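Side-chain contacts in aggregative adherence fimbrial subunit AggA (Escherichia coli O104:H4 str. C227-11, PDB 4PH8), which builds, as the major subunit, the shaft of type I aggregative adherence fimbriae and probably contributes to host adhesion through fibronectin binding: residues A[39-44]-A[99-104]; A[53-58]-A[62-67]. All coordinates share one frame; numbering follows the deposited sequence.

Along the chain the order is 39-44, 53-58, 62-67, 99-104, so both segments of interaction 2 fall between those of interaction 1. The centres of the two interactions are about 19 Å apart, with interaction 2 the nearer to the middle of the subunit. The two are joined directly: Lys99 N is 2.9 Å from Val53 O, a probable hydrogen bond between neighbouring strands 97-100 and 52-68, while Val40 CG2 packs 3.9 Å from Leu55 CD1. Interaction 1 packs the end of strand 34-41 and the residue after it against Leu101, just past strand 97-100, and interaction 2 bridges the interruption within strand 52-68. Both contribute to the apolar interior of this fimbrial subunit's beta sandwich.

Interaction 1: residues A[39-44]-A[99-104]; sequences KVTTSD and KKLTSG
No ring or side-chain amide takes part where Thr41 and Thr42 meet Leu101; the flat group concerned is the peptide linking the two threonines, and Leu101 CD1 lies to one side of its plane, 4.2 Å from both Thr42 N and Thr41 CA. In the beta sandwich of this pilin subunit the contact joins the end of strand 34-41 to the residue that follows strand 97-100. The backbones stay well apart, with 7.9 Å between the CA atoms of Thr41 and Leu101, and the leucine side chain spans the gap. Its CD1 is anti to CA (chi2 -180°), which extends that branch toward the threonines. Strand 52-68 adds Val53 against the same leucine, and Leu101 is hydrogen-bonded through its backbone to Ala51. The polar ends look elsewhere: Thr41 OG1 is hydrogen-bonded to Lys106 O, and Thr42 OG1 to Pro15 O. Just beyond, Ser43 caps helix 44-49 through Cys46 N, and Cys46 is disulfide-linked to Cys14, which Thr42 touches. With OG1 of Thr42 anti to the backbone N (chi1 -176°), the methyl lies between that N and the carbonyl carbon, where CG2 approaches Leu101 CD1 obliquely at 4.0 Å.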
ATOM      1  N   LYS A  39       4.628   0.672   3.627  1.00 10.29           N
ATOM      2  CA  LYS A  39       4.519   0.783   5.066  1.00 11.30           C
ATOM      3  C   LYS A  39       3.844   2.111   5.364  1.00 10.23           C
ATOM      4  O   LYS A  39       4.165   3.123   4.748  1.00 11.08           O
ATOM      5  CB  LYS A  39       5.939   0.705   5.675  1.00 14.72           C
ATOM      6  CG  LYS A  39       6.138   1.268   7.060  1.00 18.88           C
ATOM      7  CD  LYS A  39       7.554   1.035   7.583  1.00 19.95           C
ATOM      8  CE  LYS A  39       8.662   1.833   6.894  1.00 19.56           C
ATOM      9  NZ  LYS A  39       8.476   3.288   6.788  1.00 23.78           N
ATOM     10  N   VAL A  40       2.893   2.097   6.295  1.00 10.50           N
ATOM     11  CA  VAL A  40       2.126   3.294   6.641  1.00 10.76           C
ATOM     12  C   VAL A  40       2.139   3.488   8.158  1.00 10.32           C
ATOM     13  O   VAL A  40       1.991   2.542   8.926  1.00  9.90           O
ATOM     14  CB  VAL A  40       0.651   3.222   6.130  1.00 12.44           C
ATOM     15  CG1 VAL A  40      -0.033   4.563   6.334  1.00 13.72           C
ATOM     16  CG2 VAL A  40       0.615   2.824   4.668  1.00 14.12           C
ATOM     17  N   THR A  41       2.322   4.727   8.586  1.00 11.00           N
ATOM     18  CA  THR A  41       2.266   5.040  10.003  1.00 11.19           C
ATOM     19  C   THR A  41       1.712   6.445  10.148  1.00 11.58           C
ATOM     20  O   THR A  41       1.344   7.097   9.160  1.00 11.52           O
ATOM     21  CB  THR A  41       3.652   4.877  10.678  1.00 11.62           C
ATOM     22  OG1 THR A  41       3.515   4.897  12.115  1.00 11.30           O
ATOM     23  CG2 THR A  41       4.626   5.941  10.210  1.00 13.15           C
ATOM     24  N   THR A  42       1.622   6.892  11.390  1.00 10.57           N
ATOM     25  CA  THR A  42       1.229   8.253  11.673  1.00 11.42           C
ATOM     26  C   THR A  42       1.971   8.700  12.946  1.00 12.97           C
ATOM     27  O   THR A  42       2.833   7.976  13.441  1.00 14.25           O
ATOM     28  CB  THR A  42      -0.317   8.360  11.791  1.00 11.12           C
ATOM     29  OG1 THR A  42      -0.692   9.725  11.990  1.00 12.58           O
ATOM     30  CG2 THR A  42      -0.818   7.528  12.958  1.00 11.82           C
ATOM     31  N   SER A  43       1.636   9.876  13.477  1.00 14.27           N
ATOM     32  CA  SER A  43       2.371  10.438  14.624  1.00 14.77           C
ATOM     33  C   SER A  43       2.104   9.673  15.928  1.00 14.99           C
ATOM     34  O   SER A  43       1.072   8.998  16.086  1.00 15.04           O
ATOM     35  CB  SER A  43       2.011  11.904  14.818  1.00 14.62           C
ATOM     36  OG  SER A  43       0.657  11.991  15.247  1.00 14.95           O
ATOM     37  N   ASP A  44       3.021   9.799  16.880  1.00 16.02           N
ATOM     38  CA  ASP A  44       2.833   9.154  18.184  1.00 17.18           C
ATOM     39  C   ASP A  44       1.542   9.632  18.855  1.00 15.34           C
ATOM     40  O   ASP A  44       0.817   8.834  19.418  1.00 16.12           O
ATOM     41  CB  ASP A  44       4.016   9.418  19.101  1.00 20.35           C
ATOM     42  CG  ASP A  44       5.257   8.628  18.708  1.00 23.31           C
ATOM     43  OD1 ASP A  44       5.184   7.706  17.857  1.00 23.70           O
ATOM     44  OD2 ASP A  44       6.325   8.925  19.267  1.00 29.10           O
ATOM     45  N   LYS A  99      -5.449  -1.013   9.626  1.00 11.10           N
ATOM     46  CA  LYS A  99      -4.859  -1.431  10.889  1.00 12.40           C
ATOM     47  C   LYS A  99      -5.023  -0.351  11.926  1.00 13.04           C
ATOM     48  O   LYS A  99      -4.663   0.788  11.674  1.00 13.36           O
ATOM     49  CB  LYS A  99      -3.391  -1.726  10.709  1.00 11.52           C
ATOM     50  CG  LYS A  99      -2.711  -2.259  11.960  1.00 13.75           C
ATOM     51  CD  LYS A  99      -1.283  -2.689  11.626  1.00 12.08           C
ATOM     52  CE  LYS A  99      -0.541  -3.230  12.835  1.00 11.87           C
ATOM     53  NZ  LYS A  99       0.776  -3.825  12.477  1.00 12.13           N
ATOM     54  N   LYS A 100      -5.554  -0.726  13.088  1.00 15.10           N
ATOM     55  CA  LYS A 100      -5.589   0.145  14.243  1.00 17.03           C
ATOM     56  C   LYS A 100      -4.206   0.069  14.890  1.00 16.23           C
ATOM     57  O   LYS A 100      -3.806  -0.965  15.413  1.00 17.76           O
ATOM     58  CB  LYS A 100      -6.708  -0.300  15.205  1.00 21.21           C
ATOM     59  CG  LYS A 100      -6.631   0.255  16.617  1.00 28.54           C
ATOM     60  CD  LYS A 100      -6.794   1.764  16.670  1.00 35.86           C
ATOM     61  CE  LYS A 100      -7.495   2.192  17.956  1.00 42.23           C
ATOM     62  NZ  LYS A 100      -8.968   2.320  17.789  1.00 48.97           N
ATOM     63  N   LEU A 101      -3.473   1.165  14.825  1.00 13.61           N
ATOM     64  CA  LEU A 101      -2.117   1.207  15.350  1.00 13.28           C
ATOM     65  C   LEU A 101      -2.125   1.319  16.870  1.00 15.91           C
ATOM     66  O   LEU A 101      -3.082   1.826  17.455  1.00 18.65           O
ATOM     67  CB  LEU A 101      -1.373   2.388  14.739  1.00 12.98           C
ATOM     68  CG  LEU A 101      -1.250   2.353  13.208  1.00 12.69           C
ATOM     69  CD1 LEU A 101      -0.486   3.589  12.760  1.00 15.03           C
ATOM     70  CD2 LEU A 101      -0.561   1.082  12.718  1.00 13.81           C
ATOM     71  N   THR A 102      -1.059   0.840  17.492  1.00 16.14           N
ATOM     72  CA  THR A 102      -0.840   0.983  18.927  1.00 20.72           C
ATOM     73  C   THR A 102       0.617   1.356  19.184  1.00 19.47           C
ATOM     74  O   THR A 102       1.466   1.269  18.284  1.00 17.48           O
ATOM     75  CB  THR A 102      -1.159  -0.319  19.685  1.00 23.03           C
ATOM     76  OG1 THR A 102      -0.263  -1.357  19.258  1.00 24.21           O
ATOM     77  CG2 THR A 102      -2.612  -0.739  19.450  1.00 26.02           C
ATOM     78  N   SER A 103       0.915   1.746  20.418  1.00 23.69           N
ATOM     79  CA  SER A 103       2.257   2.197  20.771  1.00 24.51           C
ATOM     80  C   SER A 103       3.297   1.098  20.587  1.00 21.52           C
ATOM     81  O   SER A 103       4.460   1.387  20.338  1.00 26.82           O
ATOM     82  CB  SER A 103       2.305   2.716  22.216  1.00 31.49           C
ATOM     83  OG  SER A 103       2.379   1.654  23.154  1.00 36.13           O
ATOM     84  N   GLY A 104       2.866  -0.153  20.701  1.00 23.76           N
ATOM     85  CA  GLY A 104       3.743  -1.305  20.529  1.00 27.92           C
ATOM     86  C   GLY A 104       3.718  -1.881  19.122  1.00 24.10           C
ATOM     87  O   GLY A 104       4.445  -2.818  18.830  1.00 25.09           O
TER

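Interaction 2: residues A[53-58]-A[62-67]; sequences VWLWGT and NKWVLQ
Gly57 and Trp64 bring the two backbones closest, 4.2 Å between their CA atoms, and the end-to-end directions of 55-58 and 62-65 differ by 64°, so the two do not run as a regular strand pair. One direct backbone hydrogen bond links them, Gly57 N to Asn62 O at 3.0 Å, with an N-H...O angle of 148° and the donor well above the carbonyl plane. Gly57 CA adds a CA-H...O contact to Lys63 O at 3.4 Å. A water accepts from Thr58 N (3.0 Å) and Val65 N (2.9 Å) and so links the two backbones beyond the direct bond. Together these links close a short loop that interrupts strand 52-68, the long strand that forms a beta hairpin with 75-82 in the sandwich. On the core side, Leu55 CG, anti to the backbone N, carries CD2 to within 3.9 Å of Trp64 CZ2, and both residues touch Ala110 of strand 108-114. Asn62 O lies in the plane of the Trp64 indole, at its edge. Trp56 and Asn62 lie side by side, pointing the same way, with Trp56 CD1 3.7 Å from Asn62 OD1 and ring and amide planes 76° apart; Asn62 ND2 hydrogen-bonds to Asp94 OD2, while the Trp56 ring stacks on His131. Further along, the Thr58 and Val65 side chains cross at about a right angle, with Thr58 OG1 3.9 Å from Val65 CG2.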
ATOM      1  N   VAL A  53      -4.891   3.233  10.137  1.00 11.36           N
ATOM      2  CA  VAL A  53      -4.277   3.515   8.862  1.00 12.41           C
ATOM      3  C   VAL A  53      -4.757   2.532   7.815  1.00 12.76           C
ATOM      4  O   VAL A  53      -5.223   1.436   8.134  1.00 14.15           O
ATOM      5  CB  VAL A  53      -2.742   3.561   8.932  1.00 13.00           C
ATOM      6  CG1 VAL A  53      -2.288   4.756   9.737  1.00 13.70           C
ATOM      7  CG2 VAL A  53      -2.149   2.270   9.488  1.00 13.66           C
ATOM      8  N   TRP A  54      -4.658   2.961   6.560  1.00 14.51           N
ATOM      9  CA  TRP A  54      -5.192   2.242   5.425  1.00 14.95           C
ATOM     10  C   TRP A  54      -4.186   2.237   4.300  1.00 13.90           C
ATOM     11  O   TRP A  54      -3.381   3.167   4.164  1.00 12.66           O
ATOM     12  CB  TRP A  54      -6.449   2.929   4.897  1.00 15.81           C
ATOM     13  CG  TRP A  54      -7.576   2.971   5.854  1.00 16.56           C
ATOM     14  CD1 TRP A  54      -7.748   3.848   6.879  1.00 18.78           C
ATOM     15  CD2 TRP A  54      -8.719   2.114   5.857  1.00 18.00           C
ATOM     16  NE1 TRP A  54      -8.934   3.583   7.537  1.00 21.29           N
ATOM     17  CE2 TRP A  54      -9.548   2.524   6.927  1.00 18.95           C
ATOM     18  CE3 TRP A  54      -9.120   1.035   5.066  1.00 18.39           C
ATOM     19  CZ2 TRP A  54     -10.750   1.884   7.227  1.00 20.99           C
ATOM     20  CZ3 TRP A  54     -10.315   0.399   5.362  1.00 20.17           C
ATOM     21  CH2 TRP A  54     -11.115   0.832   6.440  1.00 21.60           C
ATOM     22  N   LEU A  55      -4.285   1.193   3.486  1.00 12.84           N
ATOM     23  CA  LEU A  55      -3.502   1.030   2.295  1.00 14.18           C
ATOM     24  C   LEU A  55      -4.373   0.353   1.257  1.00 13.46           C
ATOM     25  O   LEU A  55      -5.096  -0.597   1.568  1.00 14.11           O
ATOM     26  CB  LEU A  55      -2.300   0.168   2.635  1.00 17.17           C
ATOM     27  CG  LEU A  55      -1.115   0.027   1.729  1.00 17.52           C
ATOM     28  CD1 LEU A  55      -0.556   1.374   1.283  1.00 15.43           C
ATOM     29  CD2 LEU A  55      -0.049  -0.757   2.481  1.00 16.10           C
ATOM     30  N   TRP A  56      -4.316   0.839   0.022  1.00 13.31           N
ATOM     31  CA  TRP A  56      -5.079   0.221  -1.050  1.00 14.66           C
ATOM     32  C   TRP A  56      -4.499   0.550  -2.406  1.00 14.20           C
ATOM     33  O   TRP A  56      -3.780   1.527  -2.559  1.00 16.04           O
ATOM     34  CB  TRP A  56      -6.586   0.582  -0.986  1.00 16.26           C
ATOM     35  CG  TRP A  56      -6.977   2.015  -1.294  1.00 17.49           C
ATOM     36  CD1 TRP A  56      -7.486   2.492  -2.475  1.00 18.99           C
ATOM     37  CD2 TRP A  56      -6.964   3.140  -0.389  1.00 17.13           C
ATOM     38  NE1 TRP A  56      -7.763   3.833  -2.367  1.00 19.00           N
ATOM     39  CE2 TRP A  56      -7.464   4.256  -1.101  1.00 19.20           C
ATOM     40  CE3 TRP A  56      -6.574   3.312   0.936  1.00 14.85           C
ATOM     41  CZ2 TRP A  56      -7.569   5.523  -0.532  1.00 17.70           C
ATOM     42  CZ3 TRP A  56      -6.686   4.577   1.506  1.00 16.65           C
ATOM     43  CH2 TRP A  56      -7.177   5.669   0.766  1.00 18.36           C
ATOM     44  N   GLY A  57      -4.842  -0.285  -3.380  1.00 16.19           N
ATOM     45  CA  GLY A  57      -4.425  -0.118  -4.759  1.00 17.75           C
ATOM     46  C   GLY A  57      -5.576   0.362  -5.628  1.00 17.92           C
ATOM     47  O   GLY A  57      -6.668   0.674  -5.138  1.00 19.82           O
ATOM     48  N   THR A  58      -5.316   0.408  -6.927  1.00 17.96           N
ATOM     49  CA  THR A  58      -6.239   0.988  -7.897  1.00 21.00           C
ATOM     50  C   THR A  58      -6.997  -0.057  -8.715  1.00 21.22           C
ATOM     51  O   THR A  58      -7.804   0.299  -9.559  1.00 24.25           O
ATOM     52  CB  THR A  58      -5.466   1.894  -8.875  1.00 22.06           C
ATOM     53  OG1 THR A  58      -4.432   1.133  -9.507  1.00 22.61           O
ATOM     54  CG2 THR A  58      -4.840   3.071  -8.126  1.00 20.92           C
ATOM     55  N   ASN A  62      -9.595  -3.212  -4.962  1.00 18.71           N
ATOM     56  CA  ASN A  62      -8.458  -2.458  -4.413  1.00 18.01           C
ATOM     57  C   ASN A  62      -7.142  -3.222  -4.448  1.00 17.40           C
ATOM     58  O   ASN A  62      -6.207  -2.909  -3.703  1.00 17.25           O
ATOM     59  CB  ASN A  62      -8.806  -1.942  -3.030  1.00 18.82           C
ATOM     60  CG  ASN A  62      -9.965  -0.962  -3.074  1.00 20.37           C
ATOM     61  OD1 ASN A  62      -9.911   0.055  -3.772  1.00 24.37           O
ATOM     62  ND2 ASN A  62     -11.021  -1.264  -2.348  1.00 19.55           N
ATOM     63  N   LYS A  63      -7.040  -4.171  -5.375  1.00 19.00           N
ATOM     64  CA  LYS A  63      -5.786  -4.886  -5.590  1.00 19.34           C
ATOM     65  C   LYS A  63      -4.742  -3.939  -6.195  1.00 17.78           C
ATOM     66  O   LYS A  63      -5.061  -2.875  -6.710  1.00 18.83           O
ATOM     67  CB  LYS A  63      -5.995  -6.152  -6.432  1.00 22.01           C
ATOM     68  CG  LYS A  63      -6.712  -7.233  -5.649  1.00 24.10           C
ATOM     69  CD  LYS A  63      -6.979  -8.513  -6.425  1.00 28.23           C
ATOM     70  CE  LYS A  63      -7.929  -9.399  -5.627  1.00 34.87           C
ATOM     71  NZ  LYS A  63      -8.324 -10.642  -6.339  1.00 38.99           N
ATOM     72  N   TRP A  64      -3.480  -4.295  -6.055  1.00 18.15           N
ATOM     73  CA  TRP A  64      -2.406  -3.422  -6.494  1.00 18.17           C
ATOM     74  C   TRP A  64      -2.109  -3.697  -7.952  1.00 21.06           C
ATOM     75  O   TRP A  64      -2.036  -4.844  -8.341  1.00 22.14           O
ATOM     76  CB  TRP A  64      -1.169  -3.689  -5.641  1.00 16.35           C
ATOM     77  CG  TRP A  64      -1.350  -3.434  -4.160  1.00 15.17           C
ATOM     78  CD1 TRP A  64      -2.516  -3.244  -3.472  1.00 14.21           C
ATOM     79  CD2 TRP A  64      -0.302  -3.385  -3.184  1.00 13.53           C
ATOM     80  NE1 TRP A  64      -2.258  -3.059  -2.128  1.00 14.27           N
ATOM     81  CE2 TRP A  64      -0.905  -3.136  -1.927  1.00 12.89           C
ATOM     82  CE3 TRP A  64       1.088  -3.504  -3.253  1.00 15.30           C
ATOM     83  CZ2 TRP A  64      -0.165  -3.021  -0.751  1.00 13.05           C
ATOM     84  CZ3 TRP A  64       1.828  -3.384  -2.077  1.00 12.60           C
ATOM     85  CH2 TRP A  64       1.189  -3.151  -0.836  1.00 12.11           C
ATOM     86  N   VAL A  65      -1.966  -2.646  -8.761  1.00 22.38           N
ATOM     87  CA  VAL A  65      -1.779  -2.821 -10.214  1.00 23.84           C
ATOM     88  C   VAL A  65      -0.404  -2.324 -10.662  1.00 24.63           C
ATOM     89  O   VAL A  65      -0.090  -1.146 -10.550  1.00 24.45           O
ATOM     90  CB  VAL A  65      -2.884  -2.106 -11.016  1.00 27.56           C
ATOM     91  CG1 VAL A  65      -2.711  -2.342 -12.513  1.00 31.17           C
ATOM     92  CG2 VAL A  65      -4.255  -2.571 -10.548  1.00 28.17           C
ATOM     93  N   LEU A  66       0.409  -3.243 -11.167  1.00 26.30           N
ATOM     94  CA  LEU A  66       1.672  -2.887 -11.788  1.00 25.34           C
ATOM     95  C   LEU A  66       1.397  -2.675 -13.278  1.00 29.40           C
ATOM     96  O   LEU A  66       1.120  -3.634 -14.006  1.00 33.14           O
ATOM     97  CB  LEU A  66       2.708  -3.987 -11.565  1.00 19.86           C
ATOM     98  CG  LEU A  66       4.154  -3.654 -11.960  1.00 27.61           C
ATOM     99  CD1 LEU A  66       4.761  -2.546 -11.107  1.00 28.95           C
ATOM    100  CD2 LEU A  66       5.025  -4.893 -11.869  1.00 30.88           C
ATOM    101  N   GLN A  67       1.497  -1.417 -13.709  1.00 29.29           N
ATOM    102  CA  GLN A  67       0.926  -0.947 -14.983  1.00 31.31           C
ATOM    103  C   GLN A  67       2.010  -0.461 -15.949  1.00 35.80           C
ATOM    104  O   GLN A  67       2.821   0.398 -15.596  1.00 33.73           O
ATOM    105  CB  GLN A  67      -0.054   0.201 -14.683  1.00 34.29           C
ATOM    106  CG  GLN A  67      -0.621   0.930 -15.894  1.00 36.78           C
ATOM    107  CD  GLN A  67      -1.646   0.098 -16.635  1.00 38.33           C
ATOM    108  OE1 GLN A  67      -2.706  -0.215 -16.091  1.00 38.56           O
ATOM    109  NE2 GLN A  67      -1.338  -0.272 -17.878  1.00 39.82           N
TER
HETATM  110  O   HOH W   1      -2.498   0.062  -7.746  1.00 20.10           O